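Local coordinates for protein L544 (Acanthamoeba polyphaga mimivirus, PDB 4AMQ) that probably transfers nucleotides in a metal-dependent reaction, as a virion protein with a nucleotidyltransferase domain joined to a helical domain, at residues Thr65-Asp79 and Tyr208-Pro220. Residues are numbered along the deposited sequence; the frame is centred on the assembly and turned at random.
With MN (manganese (II) ion), chain C; MN (manganese (II) ion), chain B.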
loop_
_atom_site.group_PDB
_atom_site.type_symbol
_atom_site.label_atom_id
_atom_site.label_comp_id
_atom_site.label_asym_id
_atom_site.label_seq_id
_atom_site.Cartn_x
_atom_site.Cartn_y
_atom_site.Cartn_z
ATOM N N THR A 65 -3.737 -7.332 -6.673
ATOM C CA THR A 65 -3.827 -6.174 -5.791
ATOM C C THR A 65 -2.835 -5.099 -6.212
ATOM O O THR A 65 -3.220 -3.971 -6.521
ATOM C CB THR A 65 -3.568 -6.561 -4.329
ATOM O OG1 THR A 65 -2.307 -7.236 -4.225
ATOM C CG2 THR A 65 -4.670 -7.476 -3.825
ATOM N N ASP A 66 -1.556 -5.458 -6.228
ATOM C CA ASP A 66 -0.516 -4.539 -6.655
ATOM C C ASP A 66 0.702 -5.307 -7.156
ATOM O O ASP A 66 0.742 -6.537 -7.091
ATOM C CB ASP A 66 -0.116 -3.617 -5.505
ATOM C CG ASP A 66 0.540 -4.367 -4.363
ATOM O OD1 ASP A 66 -0.029 -5.378 -3.904
ATOM O OD2 ASP A 66 1.633 -3.953 -3.932
ATOM N N ILE A 67 1.692 -4.579 -7.658
ATOM C CA ILE A 67 2.935 -5.193 -8.109
ATOM C C ILE A 67 4.125 -4.629 -7.337
ATOM O O ILE A 67 4.315 -3.414 -7.275
ATOM C CB ILE A 67 3.157 -5.013 -9.631
ATOM C CG1 ILE A 67 2.169 -5.864 -10.436
ATOM C CG2 ILE A 67 4.583 -5.385 -10.012
ATOM C CD1 ILE A 67 0.746 -5.339 -10.445
ATOM N N ASP A 68 4.905 -5.524 -6.735
ATOM C CA ASP A 68 6.115 -5.158 -6.007
ATOM C C ASP A 68 7.332 -5.657 -6.772
ATOM O O ASP A 68 7.404 -6.833 -7.140
ATOM C CB ASP A 68 6.116 -5.776 -4.605
ATOM C CG ASP A 68 4.969 -5.279 -3.745
ATOM O OD1 ASP A 68 4.512 -4.137 -3.966
ATOM O OD2 ASP A 68 4.524 -6.032 -2.852
ATOM N N ILE A 69 8.289 -4.768 -7.012
ATOM C CA ILE A 69 9.486 -5.149 -7.754
ATOM C C ILE A 69 10.762 -4.572 -7.158
ATOM O O ILE A 69 10.785 -3.418 -6.713
ATOM C CB ILE A 69 9.375 -4.737 -9.238
ATOM C CG1 ILE A 69 8.292 -5.565 -9.923
ATOM C CG2 ILE A 69 10.697 -4.915 -9.959
ATOM C CD1 ILE A 69 8.232 -5.377 -11.411
ATOM N N VAL A 70 11.816 -5.389 -7.136
ATOM C CA VAL A 70 13.144 -4.918 -6.772
ATOM C C VAL A 70 13.956 -4.713 -8.051
ATOM O O VAL A 70 14.089 -5.626 -8.864
ATOM C CB VAL A 70 13.868 -5.905 -5.829
ATOM C CG1 VAL A 70 15.338 -5.519 -5.660
ATOM C CG2 VAL A 70 13.171 -5.957 -4.477
ATOM N N ASN A 71 14.473 -3.505 -8.232
ATOM C CA ASN A 71 15.315 -3.188 -9.378
ATOM C C ASN A 71 16.751 -2.993 -8.898
ATOM O O ASN A 71 17.050 -2.041 -8.176
ATOM C CB ASN A 71 14.808 -1.922 -10.076
ATOM C CG ASN A 71 15.186 -1.863 -11.549
ATOM O OD1 ASN A 71 15.566 -2.872 -12.152
ATOM N ND2 ASN A 71 15.069 -0.680 -12.140
ATOM N N ASN A 72 17.635 -3.914 -9.270
ATOM C CA ASN A 72 19.045 -3.806 -8.902
ATOM C C ASN A 72 19.821 -3.134 -10.029
ATOM O O ASN A 72 20.100 -3.752 -11.053
ATOM C CB ASN A 72 19.623 -5.186 -8.570
ATOM C CG ASN A 72 19.023 -5.779 -7.303
ATOM O OD1 ASN A 72 18.930 -5.109 -6.275
ATOM N ND2 ASN A 72 18.605 -7.038 -7.376
ATOM N N VAL A 73 20.157 -1.861 -9.840
ATOM C CA VAL A 73 20.635 -1.036 -10.948
ATOM C C VAL A 73 22.130 -0.711 -10.924
ATOM O O VAL A 73 22.655 -0.150 -11.885
ATOM C CB VAL A 73 19.817 0.272 -11.075
ATOM C CG1 VAL A 73 18.335 -0.049 -11.178
ATOM C CG2 VAL A 73 20.085 1.194 -9.894
ATOM N N HIS A 74 22.812 -1.056 -9.837
ATOM C CA HIS A 74 24.261 -0.897 -9.773
ATOM C C HIS A 74 24.925 -2.061 -10.507
ATOM O O HIS A 74 24.464 -3.196 -10.404
ATOM C CB HIS A 74 24.734 -0.850 -8.318
ATOM C CG HIS A 74 26.157 -0.419 -8.158
ATOM N ND1 HIS A 74 27.220 -1.270 -8.328
ATOM C CD2 HIS A 74 26.693 0.792 -7.842
ATOM C CE1 HIS A 74 28.354 -0.614 -8.127
ATOM N NE2 HIS A 74 28.053 0.638 -7.831
ATOM N N PRO A 75 26.021 -1.792 -11.234
ATOM C CA PRO A 75 26.708 -0.501 -11.337
ATOM C C PRO A 75 26.157 0.381 -12.451
ATOM O O PRO A 75 26.573 1.533 -12.573
ATOM C CB PRO A 75 28.140 -0.912 -11.672
ATOM C CG PRO A 75 27.962 -2.137 -12.506
ATOM C CD PRO A 75 26.756 -2.856 -11.945
ATOM N N GLU A 76 25.246 -0.158 -13.254
ATOM C CA GLU A 76 24.636 0.601 -14.342
ATOM C C GLU A 76 24.254 2.004 -13.870
ATOM O O GLU A 76 24.514 2.990 -14.557
ATOM C CB GLU A 76 23.414 -0.141 -14.884
ATOM C CG GLU A 76 22.881 0.400 -16.197
ATOM C CD GLU A 76 22.017 -0.608 -16.931
ATOM O OE1 GLU A 76 22.112 -1.814 -16.620
ATOM O OE2 GLU A 76 21.242 -0.197 -17.819
ATOM N N TYR A 77 23.649 2.084 -12.688
ATOM C CA TYR A 77 23.333 3.368 -12.068
ATOM C C TYR A 77 23.860 3.432 -10.638
ATOM O O TYR A 77 23.844 2.434 -9.917
ATOM C CB TYR A 77 21.823 3.630 -12.085
ATOM C CG TYR A 77 21.277 3.956 -13.455
ATOM C CD1 TYR A 77 21.462 5.212 -14.014
ATOM C CD2 TYR A 77 20.576 3.008 -14.188
ATOM C CE1 TYR A 77 20.968 5.515 -15.271
ATOM C CE2 TYR A 77 20.075 3.302 -15.445
ATOM C CZ TYR A 77 20.273 4.557 -15.980
ATOM O OH TYR A 77 19.779 4.854 -17.228
ATOM N N ASP A 78 24.325 4.610 -10.235
ATOM C CA ASP A 78 24.821 4.814 -8.878
ATOM C C ASP A 78 24.545 6.228 -8.370
ATOM O O ASP A 78 23.753 6.967 -8.955
ATOM C CB ASP A 78 26.320 4.493 -8.783
ATOM C CG ASP A 78 27.158 5.276 -9.786
ATOM O OD1 ASP A 78 26.642 6.242 -10.388
ATOM O OD2 ASP A 78 28.342 4.919 -9.977
ATOM N N ASP A 79 25.210 6.590 -7.276
ATOM C CA ASP A 79 25.044 7.891 -6.637
ATOM C C ASP A 79 25.079 9.059 -7.615
ATOM O O ASP A 79 24.313 10.014 -7.482
ATOM C CB ASP A 79 26.148 8.110 -5.600
ATOM C CG ASP A 79 26.069 7.137 -4.445
ATOM O OD1 ASP A 79 25.579 6.005 -4.643
ATOM O OD2 ASP A 79 26.505 7.508 -3.335
ATOM N N TYR A 208 -9.094 0.701 -13.987
ATOM C CA TYR A 208 -8.709 1.536 -12.848
ATOM C C TYR A 208 -7.224 1.373 -12.483
ATOM O O TYR A 208 -6.575 0.430 -12.932
ATOM C CB TYR A 208 -9.615 1.236 -11.644
ATOM C CG TYR A 208 -9.548 -0.201 -11.167
ATOM C CD1 TYR A 208 -8.494 -0.638 -10.369
ATOM C CD2 TYR A 208 -10.539 -1.118 -11.506
ATOM C CE1 TYR A 208 -8.425 -1.947 -9.925
ATOM C CE2 TYR A 208 -10.479 -2.434 -11.064
ATOM C CZ TYR A 208 -9.415 -2.840 -10.276
ATOM O OH TYR A 208 -9.336 -4.141 -9.829
ATOM N N PRO A 209 -6.684 2.302 -11.673
ATOM C CA PRO A 209 -5.256 2.330 -11.315
ATOM C C PRO A 209 -4.814 1.181 -10.412
ATOM O O PRO A 209 -5.563 0.741 -9.544
ATOM C CB PRO A 209 -5.107 3.656 -10.557
ATOM C CG PRO A 209 -6.315 4.455 -10.915
ATOM C CD PRO A 209 -7.403 3.464 -11.131
ATOM N N ILE A 210 -3.587 0.720 -10.627
ATOM C CA ILE A 210 -2.979 -0.346 -9.840
ATOM C C ILE A 210 -1.616 0.127 -9.342
ATOM O O ILE A 210 -0.863 0.756 -10.081
ATOM C CB ILE A 210 -2.804 -1.623 -10.687
ATOM C CG1 ILE A 210 -4.166 -2.137 -11.146
ATOM C CG2 ILE A 210 -2.081 -2.702 -9.905
ATOM C CD1 ILE A 210 -5.082 -2.503 -10.000
ATOM N N GLY A 211 -1.309 -0.157 -8.085
ATOM C CA GLY A 211 -0.048 0.262 -7.508
ATOM C C GLY A 211 1.123 -0.563 -8.013
ATOM O O GLY A 211 1.058 -1.787 -8.067
ATOM N N PHE A 212 2.186 0.124 -8.410
ATOM C CA PHE A 212 3.449 -0.516 -8.741
ATOM C C PHE A 212 4.514 0.089 -7.837
ATOM O O PHE A 212 4.829 1.273 -7.954
ATOM C CB PHE A 212 3.819 -0.274 -10.210
ATOM C CG PHE A 212 3.073 -1.145 -11.185
ATOM C CD1 PHE A 212 1.729 -0.931 -11.444
ATOM C CD2 PHE A 212 3.717 -2.181 -11.843
ATOM C CE1 PHE A 212 1.043 -1.736 -12.344
ATOM C CE2 PHE A 212 3.036 -2.987 -12.744
ATOM C CZ PHE A 212 1.699 -2.763 -12.994
ATOM N N ASP A 213 5.048 -0.716 -6.923
ATOM C CA ASP A 213 6.129 -0.267 -6.054
ATOM C C ASP A 213 7.466 -0.837 -6.522
ATOM O O ASP A 213 7.667 -2.055 -6.518
ATOM C CB ASP A 213 5.860 -0.664 -4.597
ATOM C CG ASP A 213 4.645 0.044 -4.008
ATOM O OD1 ASP A 213 4.351 1.186 -4.423
ATOM O OD2 ASP A 213 3.987 -0.543 -3.124
ATOM N N ILE A 214 8.374 0.047 -6.927
ATOM C CA ILE A 214 9.688 -0.366 -7.414
ATOM C C ILE A 214 10.806 0.060 -6.466
ATOM O O ILE A 214 11.133 1.244 -6.372
ATOM C CB ILE A 214 9.999 0.230 -8.802
ATOM C CG1 ILE A 214 8.791 0.102 -9.736
ATOM C CG2 ILE A 214 11.245 -0.430 -9.395
ATOM C CD1 ILE A 214 8.278 -1.314 -9.891
ATOM N N ALA A 215 11.390 -0.912 -5.771
ATOM C CA ALA A 215 12.529 -0.659 -4.895
ATOM C C ALA A 215 13.808 -0.611 -5.719
ATOM O O ALA A 215 14.257 -1.627 -6.246
ATOM C CB ALA A 215 12.627 -1.731 -3.831
ATOM N N VAL A 216 14.390 0.575 -5.833
ATOM C CA VAL A 216 15.581 0.758 -6.648
ATOM C C VAL A 216 16.842 0.778 -5.785
ATOM O O VAL A 216 17.083 1.728 -5.042
ATOM C CB VAL A 216 15.493 2.051 -7.473
ATOM C CG1 VAL A 216 16.748 2.234 -8.308
ATOM C CG2 VAL A 216 14.250 2.027 -8.359
ATOM N N ARG A 217 17.636 -0.284 -5.886
ATOM C CA ARG A 217 18.903 -0.367 -5.168
ATOM C C ARG A 217 20.037 0.119 -6.060
ATOM O O ARG A 217 20.388 -0.536 -7.041
ATOM C CB ARG A 217 19.181 -1.803 -4.718
ATOM C CG ARG A 217 20.263 -1.912 -3.650
ATOM C CD ARG A 217 20.892 -3.298 -3.626
ATOM N NE ARG A 217 19.894 -4.361 -3.692
ATOM C CZ ARG A 217 19.301 -4.904 -2.633
ATOM N NH1 ARG A 217 19.604 -4.482 -1.411
ATOM N NH2 ARG A 217 18.406 -5.869 -2.796
ATOM N N TYR A 218 20.609 1.266 -5.713
ATOM C CA TYR A 218 21.660 1.869 -6.526
ATOM C C TYR A 218 23.039 1.801 -5.863
ATOM O O TYR A 218 24.012 2.344 -6.389
ATOM C CB TYR A 218 21.300 3.316 -6.882
ATOM C CG TYR A 218 20.991 4.177 -5.680
ATOM C CD1 TYR A 218 19.730 4.158 -5.096
ATOM C CD2 TYR A 218 21.960 5.003 -5.125
ATOM C CE1 TYR A 218 19.442 4.940 -3.993
ATOM C CE2 TYR A 218 21.681 5.789 -4.021
ATOM C CZ TYR A 218 20.422 5.752 -3.460
ATOM O OH TYR A 218 20.134 6.532 -2.363
ATOM N N LYS A 219 23.114 1.139 -4.711
ATOM C CA LYS A 219 24.391 0.846 -4.059
ATOM C C LYS A 219 24.597 -0.662 -3.951
ATOM O O LYS A 219 23.631 -1.415 -3.829
ATOM C CB LYS A 219 24.460 1.456 -2.657
ATOM C CG LYS A 219 24.694 2.955 -2.608
ATOM C CD LYS A 219 25.389 3.333 -1.306
ATOM C CE LYS A 219 25.004 4.725 -0.832
ATOM N NZ LYS A 219 25.262 5.774 -1.849
ATOM N N PRO A 220 25.861 -1.109 -3.985
ATOM C CA PRO A 220 26.179 -2.538 -3.885
ATOM C C PRO A 220 25.622 -3.159 -2.605
ATOM O O PRO A 220 25.687 -2.528 -1.548
ATOM C CB PRO A 220 27.709 -2.552 -3.854
ATOM C CG PRO A 220 28.114 -1.289 -4.533
ATOM C CD PRO A 220 27.071 -0.283 -4.148
HETATM MN MN MN C . 3.078 -2.890 -2.664
HETATM MN MN MN B . 1.944 -6.377 -3.025
HETATM O O HOH W 1 -3.038 -1.319 -6.123
HETATM O O HOH W 2 0.337 -7.099 -1.615
HETATM O O HOH W 3 1.437 -1.668 -1.121
#
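D66, D68 and D213 meet at a manganese ion across two neighbouring parallel strands, 66-72 and 209-217, laddered by backbone bonds from I67 N to G211 O through V73 N to R217 O. D66 CB packs 3.4 Å from G211 O, and chi1 of 66° stands the carboxylate over the sheet, facing the ions. OD2 bridges, 2.2 Å from the shared manganese, beside D68 OD1 and D213 OD2, with a longer bond to the second, which OD1 holds at 2.4 Å while accepting from T65 OG1 through its anti lone pair. D68 OD2 also reaches the second ion. Aspartate suits these places: its short chain holds two oxygens where they can span two metals. D66 and D68 form a DxD pair, joined by D213 from the next strand, as in nucleotidyltransferase folds. On the other face, largely apolar here, branched I67 covers the flat F212 ring, I67 CB 3.6 Å from F212 CD2, and F212 continues onto I34 and I38 of helix 28-42. Beyond the metals, R217 NE donates almost straight to N72 OD1 at 2.9 Å, a long arm meeting a short amide. Past the strand ends, K219 NZ forms a salt bridge with D79 OD2, which K192 also engages.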